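Local coordinates for insecticidal crystal protein Cry35Ab1 (Bacillus thuringiensis, PDB 4JP0) that acts with Cry34Ab1 as one component of a binary insecticidal toxin active on western corn rootworm larvae, with the midgut epithelium as the probable target, at residues Lys240-Gly248 with Ile328-Ser336; Leu49-Ile59 with Ser87-Ala95. All coordinates share one frame; numbering follows the deposited sequence.

Interaction 1: residues Lys240-Gly248 with Ile328-Ser336; sequences KTTIINTLG and IRIMQIQTS
M331 packs against the face of helix 240-247 that turns to the strand. Its CG lies 3.5 Å from the T242 carbonyl O. Its terminal CE touches both I243 CA, at 3.7 Å, and L247 CD1, at 3.8 Å. The first torsion of M331 places CG anti to the backbone N (chi1 -169°), which lifts the chain off the strand. Bends at the next two torsions then lay SD and CE along the helix backbone. The flanks are lighter. I243 CD1 meets I333 CG2 at 4.1 Å, the two side chains crossing at about a right angle. At the other end T246 CG2 touches I330 CD1 at 4.0 Å. T246 OG1 passes beside the CG of M331, the two side chains running in opposite directions.

T246 OG1 donates a short hydrogen bond, 2.5 Å, to T242 O in the carbonyl plane. The same oxygen weakly accepts the backbone N of T246. T242 OG1 turns to D238 O just before the helix. The helix starts with a pi-type turn, N245 N bonding K240 O. A classic beta bulge sets both I330 and M331 opposite L320, which also touches T246 and L247. Strand 327-346 is an outermost strand of the four-stranded antiparallel sheet in the P42 toxin region. The helix packs on it with axes 7.6 Å apart at 122°.

No hydrogen bond links helix and strand. The contact is van der Waals packing, mostly apolar, though T242 O and T246 OG1 also touch M331 CG. The hydroxyls of T242 and T246 are bonded to D238 O and T242 O, so neither depends on the strand.

Interaction 2: residues Leu49-Ile59 with Ser87-Ala95; sequences LFPIDDDQYII and SIQKWQIKA
I59 lays its CD1 over one face of the W91 indole, 3.9 Å from the centroid of the five-membered ring and 16° off the ring normal. This is a CH-pi contact. I59 CG1 stands beside the backbone N (chi1 -55°), and the extended chain beyond it carries CD1 onto the ring. Y57 O lies near the plane of the same indole, at its edge. That oxygen accepts W91 N at 2.9 Å, and W91 O accepts Y57 N at 2.8 Å. The two bonds make Y57 and W91 a single antiparallel hydrogen-bonded pair.

The Y57 ring crosses I93 at about a right angle, with CD1 3.9 Å from I93 CG1. L49 CD1 comes to the same I93 tip to tip. Water 2 sits at the edge of the Y57 ring, in its plane, and joins Y57 OH to I93 O; the hydroxyl also bonds L2 N. Water 1 links D55 O to I93 N.

Q89-K90-W91 fits the Q-x-W signature of ricin-type beta-trefoils, the fold of this domain. Q89 OE1 accepts S83 N, and NE2 donates to T81 O and N71 OD1. The backbone O of Q89 accepts from water 3. That water also accepts I59 N and, weakly, W91 NE1. I58 CD1 presses on Q89 O at 3.3 Å.

On the other flank K90 crosses I52 at about a right angle, its CD 3.6 Å from I52 CD1. Q56 runs obliquely over K90, with NE2 3.7 Å from K90 CB. Its CG meets Q92 CG, and the two amide planes stand 78° apart. K90 NZ continues to D105 in a long, weak ion pair.

In the fold
Interaction 2 lies in the ricin B-type lectin region. Interaction 1 lies in the P42 toxin region. Their centres are 26 Å apart and their nearest atoms about 12 Å, so they do not touch. Parts of the P42 region reach both. I184 and M185 touch I58 and I52 of interaction 2, and nearby N187 bonds to N245 and T246 of interaction 1. Strand 202-221 does likewise: Y202 meets F50 edge-to-face, while Y203 touches I330 and L205 touches L247. T268 bonds L247 O, and E270 bonds the backbone of D53 and touches K90. The same P42 segments thus touch both contacts, although the contacts do not touch each other.

Interaction 1: residues Lys240-Gly248 with Ile328-Ser336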
# COMPACT_ATOMS: atom_id res chain seq x y z
N LYS A 240 5.50 12.60 7.21
CA LYS A 240 4.30 13.12 7.86
C LYS A 240 3.30 13.66 6.84
O LYS A 240 2.11 13.33 6.88
CB LYS A 240 4.67 14.25 8.83
CG LYS A 240 4.78 13.85 10.29
CD LYS A 240 5.55 14.92 11.04
CE LYS A 240 4.92 15.25 12.37
NZ LYS A 240 5.43 16.59 12.81
N THR A 241 3.78 14.48 5.92
CA THR A 241 2.86 15.10 4.96
C THR A 241 2.59 14.30 3.68
O THR A 241 1.81 14.72 2.83
CB THR A 241 3.31 16.52 4.61
OG1 THR A 241 4.59 16.48 3.96
CG2 THR A 241 3.57 17.33 5.88
N THR A 242 3.23 13.16 3.56
CA THR A 242 3.05 12.34 2.38
C THR A 242 2.35 11.03 2.62
O THR A 242 1.18 10.97 2.51
CB THR A 242 4.35 12.07 1.66
OG1 THR A 242 5.28 11.47 2.53
CG2 THR A 242 4.87 13.28 1.17
N ILE A 243 3.08 10.00 2.98
CA ILE A 243 2.55 8.67 3.26
C ILE A 243 1.76 8.49 4.56
O ILE A 243 0.71 7.81 4.59
CB ILE A 243 3.65 7.61 3.10
CG1 ILE A 243 3.05 6.21 3.02
CG2 ILE A 243 4.74 7.73 4.16
CD1 ILE A 243 3.76 5.32 2.04
N ILE A 244 2.24 9.07 5.66
CA ILE A 244 1.50 8.93 6.89
C ILE A 244 0.16 9.63 6.79
O ILE A 244 -0.88 9.03 7.02
CB ILE A 244 2.27 9.49 8.10
CG1 ILE A 244 3.61 8.80 8.26
CG2 ILE A 244 1.40 9.34 9.38
CD1 ILE A 244 4.59 9.56 9.21
N ASN A 245 0.14 10.91 6.45
CA ASN A 245 -1.17 11.56 6.48
C ASN A 245 -2.10 11.08 5.36
O ASN A 245 -3.31 11.25 5.46
CB ASN A 245 -1.04 13.09 6.50
CG ASN A 245 -0.86 13.67 7.97
OD1 ASN A 245 -0.91 12.95 8.99
ND2 ASN A 245 -0.65 14.98 8.04
N THR A 246 -1.56 10.47 4.31
CA THR A 246 -2.40 10.00 3.20
C THR A 246 -2.90 8.57 3.38
O THR A 246 -4.05 8.29 3.09
CB THR A 246 -1.68 10.12 1.83
OG1 THR A 246 -1.17 11.45 1.65
CG2 THR A 246 -2.68 10.02 0.71
N LEU A 247 -2.03 7.67 3.83
CA LEU A 247 -2.37 6.25 3.96
C LEU A 247 -2.27 5.67 5.37
O LEU A 247 -2.67 4.54 5.60
CB LEU A 247 -1.47 5.42 3.06
CG LEU A 247 -1.66 5.65 1.55
CD1 LEU A 247 -0.57 4.95 0.78
CD2 LEU A 247 -3.08 5.17 1.12
N GLY A 248 -1.70 6.42 6.31
CA GLY A 248 -1.61 5.90 7.67
C GLY A 248 -0.49 4.89 7.92
O GLY A 248 -0.57 4.05 8.82
N ILE A 328 -4.34 9.95 -11.57
CA ILE A 328 -3.92 11.26 -11.06
C ILE A 328 -3.13 11.04 -9.78
O ILE A 328 -3.67 10.56 -8.80
CB ILE A 328 -5.17 12.15 -10.78
CG1 ILE A 328 -5.89 12.43 -12.11
CG2 ILE A 328 -4.75 13.49 -10.13
CD1 ILE A 328 -7.28 13.13 -11.95
N ARG A 329 -1.85 11.35 -9.78
CA ARG A 329 -1.02 11.08 -8.62
C ARG A 329 -1.33 12.06 -7.51
O ARG A 329 -1.35 13.28 -7.75
CB ARG A 329 0.48 11.15 -9.00
CG ARG A 329 1.39 10.50 -7.99
CD ARG A 329 2.89 10.55 -8.37
NE ARG A 329 3.36 11.93 -8.43
CZ ARG A 329 4.29 12.39 -9.24
NH1 ARG A 329 4.93 11.59 -10.08
NH2 ARG A 329 4.61 13.69 -9.20
N ILE A 330 -1.54 11.56 -6.28
CA ILE A 330 -1.79 12.46 -5.17
C ILE A 330 -0.70 12.34 -4.10
O ILE A 330 -0.67 13.13 -3.16
CB ILE A 330 -3.20 12.26 -4.55
CG1 ILE A 330 -3.33 10.91 -3.85
CG2 ILE A 330 -4.25 12.37 -5.60
CD1 ILE A 330 -4.41 10.88 -2.75
N MET A 331 0.20 11.38 -4.26
CA MET A 331 1.25 11.18 -3.29
C MET A 331 2.38 10.32 -3.84
O MET A 331 2.14 9.36 -4.56
CB MET A 331 0.69 10.51 -2.03
CG MET A 331 1.70 10.54 -0.89
SD MET A 331 2.72 9.05 -0.89
CE MET A 331 1.36 8.09 -0.21
N GLN A 332 3.62 10.66 -3.49
CA GLN A 332 4.76 9.81 -3.81
C GLN A 332 5.80 9.96 -2.74
O GLN A 332 5.93 11.03 -2.16
CB GLN A 332 5.40 10.21 -5.13
CG GLN A 332 5.80 11.68 -5.17
CD GLN A 332 6.73 12.04 -6.33
OE1 GLN A 332 7.33 11.17 -6.97
NE2 GLN A 332 6.85 13.33 -6.60
N ILE A 333 6.57 8.90 -2.52
CA ILE A 333 7.71 8.98 -1.61
C ILE A 333 8.73 8.02 -2.15
O ILE A 333 8.38 6.92 -2.59
CB ILE A 333 7.33 8.64 -0.14
CG1 ILE A 333 8.59 8.48 0.71
CG2 ILE A 333 6.54 7.38 -0.09
CD1 ILE A 333 8.33 8.43 2.25
N GLN A 334 9.99 8.47 -2.19
CA GLN A 334 11.09 7.61 -2.58
C GLN A 334 12.01 7.39 -1.38
O GLN A 334 12.24 8.30 -0.59
CB GLN A 334 11.90 8.22 -3.72
CG GLN A 334 11.18 8.18 -5.04
CD GLN A 334 10.23 9.34 -5.17
OE1 GLN A 334 10.59 10.48 -4.82
NE2 GLN A 334 9.02 9.07 -5.65
N THR A 335 12.47 6.16 -1.23
CA THR A 335 13.40 5.82 -0.15
C THR A 335 14.51 4.95 -0.73
O THR A 335 14.31 4.34 -1.78
CB THR A 335 12.68 5.04 0.98
OG1 THR A 335 12.16 3.80 0.50
CG2 THR A 335 11.43 5.80 1.50
N SER A 336 15.66 4.91 -0.06
CA SER A 336 16.74 4.03 -0.49
C SER A 336 17.15 3.19 0.71
O SER A 336 17.11 3.65 1.84
CB SER A 336 17.92 4.81 -1.05
OG SER A 336 18.44 5.69 -0.08

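Interaction 2: residues Leu49-Ile59 with Ser87-Ala95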
# COMPACT_ATOMS: atom_id res chain seq x y z
N LEU A 49 -19.46 -1.96 -0.44
CA LEU A 49 -18.66 -2.86 0.36
C LEU A 49 -17.20 -2.73 -0.02
O LEU A 49 -16.88 -2.77 -1.20
CB LEU A 49 -19.06 -4.30 0.08
CG LEU A 49 -20.49 -4.71 0.37
CD1 LEU A 49 -20.61 -6.24 0.18
CD2 LEU A 49 -20.85 -4.30 1.79
N PHE A 50 -16.33 -2.51 0.95
CA PHE A 50 -14.87 -2.59 0.69
C PHE A 50 -14.30 -3.80 1.42
O PHE A 50 -14.65 -4.07 2.58
CB PHE A 50 -14.16 -1.35 1.18
CG PHE A 50 -14.44 -0.12 0.32
CD1 PHE A 50 -15.19 0.93 0.80
CD2 PHE A 50 -13.95 -0.03 -0.97
CE1 PHE A 50 -15.40 2.07 0.05
CE2 PHE A 50 -14.19 1.11 -1.74
CZ PHE A 50 -14.91 2.16 -1.22
N PRO A 51 -13.42 -4.55 0.76
CA PRO A 51 -12.84 -5.74 1.37
C PRO A 51 -11.61 -5.35 2.21
O PRO A 51 -10.86 -4.45 1.83
CB PRO A 51 -12.43 -6.58 0.15
CG PRO A 51 -11.96 -5.51 -0.87
CD PRO A 51 -12.86 -4.29 -0.59
N ILE A 52 -11.44 -6.05 3.33
CA ILE A 52 -10.26 -5.90 4.17
C ILE A 52 -9.70 -7.27 4.48
O ILE A 52 -10.22 -8.31 4.01
CB ILE A 52 -10.58 -5.09 5.45
CG1 ILE A 52 -11.69 -5.75 6.28
CG2 ILE A 52 -10.95 -3.63 5.08
CD1 ILE A 52 -11.92 -5.03 7.64
N ASP A 53 -8.63 -7.30 5.25
CA ASP A 53 -7.99 -8.58 5.51
C ASP A 53 -8.93 -9.58 6.20
O ASP A 53 -9.92 -9.23 6.82
CB ASP A 53 -6.72 -8.40 6.37
CG ASP A 53 -5.58 -7.66 5.66
OD1 ASP A 53 -5.54 -7.58 4.39
OD2 ASP A 53 -4.64 -7.14 6.33
N ASP A 54 -8.59 -10.86 6.05
CA ASP A 54 -9.27 -11.95 6.73
C ASP A 54 -10.77 -12.07 6.41
O ASP A 54 -11.60 -12.30 7.31
CB ASP A 54 -9.00 -11.89 8.25
CG ASP A 54 -7.50 -11.84 8.59
OD1 ASP A 54 -6.75 -12.73 8.14
OD2 ASP A 54 -6.98 -10.95 9.31
N ASP A 55 -11.09 -11.91 5.13
CA ASP A 55 -12.43 -12.13 4.62
C ASP A 55 -13.48 -11.30 5.36
O ASP A 55 -14.55 -11.79 5.72
CB ASP A 55 -12.78 -13.62 4.64
CG ASP A 55 -11.74 -14.49 3.94
OD1 ASP A 55 -11.32 -14.17 2.81
OD2 ASP A 55 -11.27 -15.52 4.46
N GLN A 56 -13.15 -10.04 5.61
CA GLN A 56 -14.10 -9.11 6.24
C GLN A 56 -14.38 -7.93 5.33
O GLN A 56 -13.72 -7.79 4.30
CB GLN A 56 -13.59 -8.62 7.57
CG GLN A 56 -13.60 -9.72 8.66
CD GLN A 56 -13.00 -9.22 9.96
OE1 GLN A 56 -11.81 -8.95 10.03
NE2 GLN A 56 -13.80 -9.10 10.97
N TYR A 57 -15.34 -7.10 5.72
CA TYR A 57 -15.75 -5.98 4.91
C TYR A 57 -16.01 -4.74 5.74
O TYR A 57 -16.33 -4.85 6.94
CB TYR A 57 -17.09 -6.27 4.22
CG TYR A 57 -17.07 -7.48 3.35
CD1 TYR A 57 -17.39 -8.72 3.85
CD2 TYR A 57 -16.69 -7.38 2.02
CE1 TYR A 57 -17.38 -9.84 3.07
CE2 TYR A 57 -16.67 -8.50 1.22
CZ TYR A 57 -17.02 -9.73 1.76
OH TYR A 57 -17.01 -10.88 0.98
N ILE A 58 -15.92 -3.58 5.07
CA ILE A 58 -16.36 -2.31 5.64
C ILE A 58 -17.60 -1.94 4.83
O ILE A 58 -17.58 -2.02 3.59
CB ILE A 58 -15.29 -1.21 5.44
CG1 ILE A 58 -13.99 -1.58 6.17
CG2 ILE A 58 -15.84 0.12 5.95
CD1 ILE A 58 -14.19 -1.76 7.70
N ILE A 59 -18.68 -1.57 5.49
CA ILE A 59 -19.91 -1.21 4.76
C ILE A 59 -20.05 0.33 4.78
O ILE A 59 -20.22 0.96 5.87
CB ILE A 59 -21.12 -1.87 5.44
CG1 ILE A 59 -20.91 -3.40 5.54
CG2 ILE A 59 -22.43 -1.46 4.70
CD1 ILE A 59 -22.08 -4.18 6.27
N SER A 87 -12.40 -1.90 15.60
CA SER A 87 -12.92 -3.24 15.28
C SER A 87 -14.43 -3.27 15.06
O SER A 87 -14.94 -4.11 14.30
CB SER A 87 -12.52 -4.26 16.35
OG SER A 87 -13.42 -4.27 17.45
N ILE A 88 -15.13 -2.33 15.69
CA ILE A 88 -16.59 -2.30 15.59
C ILE A 88 -17.09 -1.83 14.27
O ILE A 88 -18.29 -1.58 14.14
CB ILE A 88 -17.16 -1.33 16.62
CG1 ILE A 88 -16.68 0.10 16.27
CG2 ILE A 88 -16.80 -1.77 18.04
CD1 ILE A 88 -17.53 1.26 16.91
N GLN A 89 -16.21 -1.59 13.30
CA GLN A 89 -16.69 -1.25 11.97
C GLN A 89 -16.47 -2.41 11.00
O GLN A 89 -16.73 -2.27 9.82
CB GLN A 89 -16.01 0.00 11.47
CG GLN A 89 -16.36 1.23 12.32
CD GLN A 89 -15.56 2.45 11.93
OE1 GLN A 89 -14.59 2.34 11.19
NE2 GLN A 89 -15.95 3.60 12.44
N LYS A 90 -15.94 -3.53 11.49
CA LYS A 90 -15.66 -4.68 10.59
C LYS A 90 -16.81 -5.70 10.53
O LYS A 90 -17.40 -6.05 11.56
CB LYS A 90 -14.37 -5.40 11.01
CG LYS A 90 -13.12 -4.49 11.02
CD LYS A 90 -11.84 -5.33 11.20
CE LYS A 90 -11.73 -5.79 12.63
NZ LYS A 90 -10.46 -6.61 12.95
N TRP A 91 -17.11 -6.20 9.35
CA TRP A 91 -18.23 -7.13 9.18
C TRP A 91 -17.83 -8.38 8.43
O TRP A 91 -16.87 -8.37 7.65
CB TRP A 91 -19.36 -6.43 8.37
CG TRP A 91 -19.81 -5.17 9.05
CD1 TRP A 91 -19.27 -3.93 8.91
CD2 TRP A 91 -20.85 -5.06 10.02
NE1 TRP A 91 -19.92 -3.05 9.74
CE2 TRP A 91 -20.90 -3.72 10.42
CE3 TRP A 91 -21.75 -5.97 10.57
CZ2 TRP A 91 -21.83 -3.25 11.35
CZ3 TRP A 91 -22.68 -5.51 11.50
CH2 TRP A 91 -22.70 -4.17 11.89
N GLN A 92 -18.58 -9.46 8.69
CA GLN A 92 -18.50 -10.69 7.92
C GLN A 92 -19.85 -10.83 7.26
O GLN A 92 -20.85 -10.49 7.88
CB GLN A 92 -18.24 -11.92 8.81
CG GLN A 92 -16.83 -12.01 9.31
CD GLN A 92 -16.63 -13.18 10.23
OE1 GLN A 92 -16.20 -13.00 11.37
NE2 GLN A 92 -16.97 -14.40 9.77
N ILE A 93 -19.89 -11.27 6.00
CA ILE A 93 -21.17 -11.49 5.32
C ILE A 93 -21.17 -12.94 4.90
O ILE A 93 -20.35 -13.36 4.09
CB ILE A 93 -21.29 -10.54 4.14
CG1 ILE A 93 -21.23 -9.11 4.65
CG2 ILE A 93 -22.60 -10.73 3.41
CD1 ILE A 93 -21.34 -8.09 3.52
N LYS A 94 -22.05 -13.73 5.50
CA LYS A 94 -22.00 -15.17 5.42
C LYS A 94 -23.19 -15.69 4.65
O LYS A 94 -24.31 -15.46 5.05
CB LYS A 94 -22.07 -15.74 6.85
CG LYS A 94 -21.11 -15.09 7.86
CD LYS A 94 -21.03 -15.87 9.22
CE LYS A 94 -22.38 -15.80 10.00
NZ LYS A 94 -22.43 -16.73 11.22
N ALA A 95 -22.94 -16.39 3.54
CA ALA A 95 -24.03 -17.00 2.78
C ALA A 95 -24.81 -17.99 3.65
O ALA A 95 -24.20 -18.82 4.37
CB ALA A 95 -23.47 -17.72 1.56
O HOH W 1 -17.19 -12.48 5.38
O HOH W 2 -17.89 -13.21 2.28
O HOH W 3 -18.38 -0.81 8.34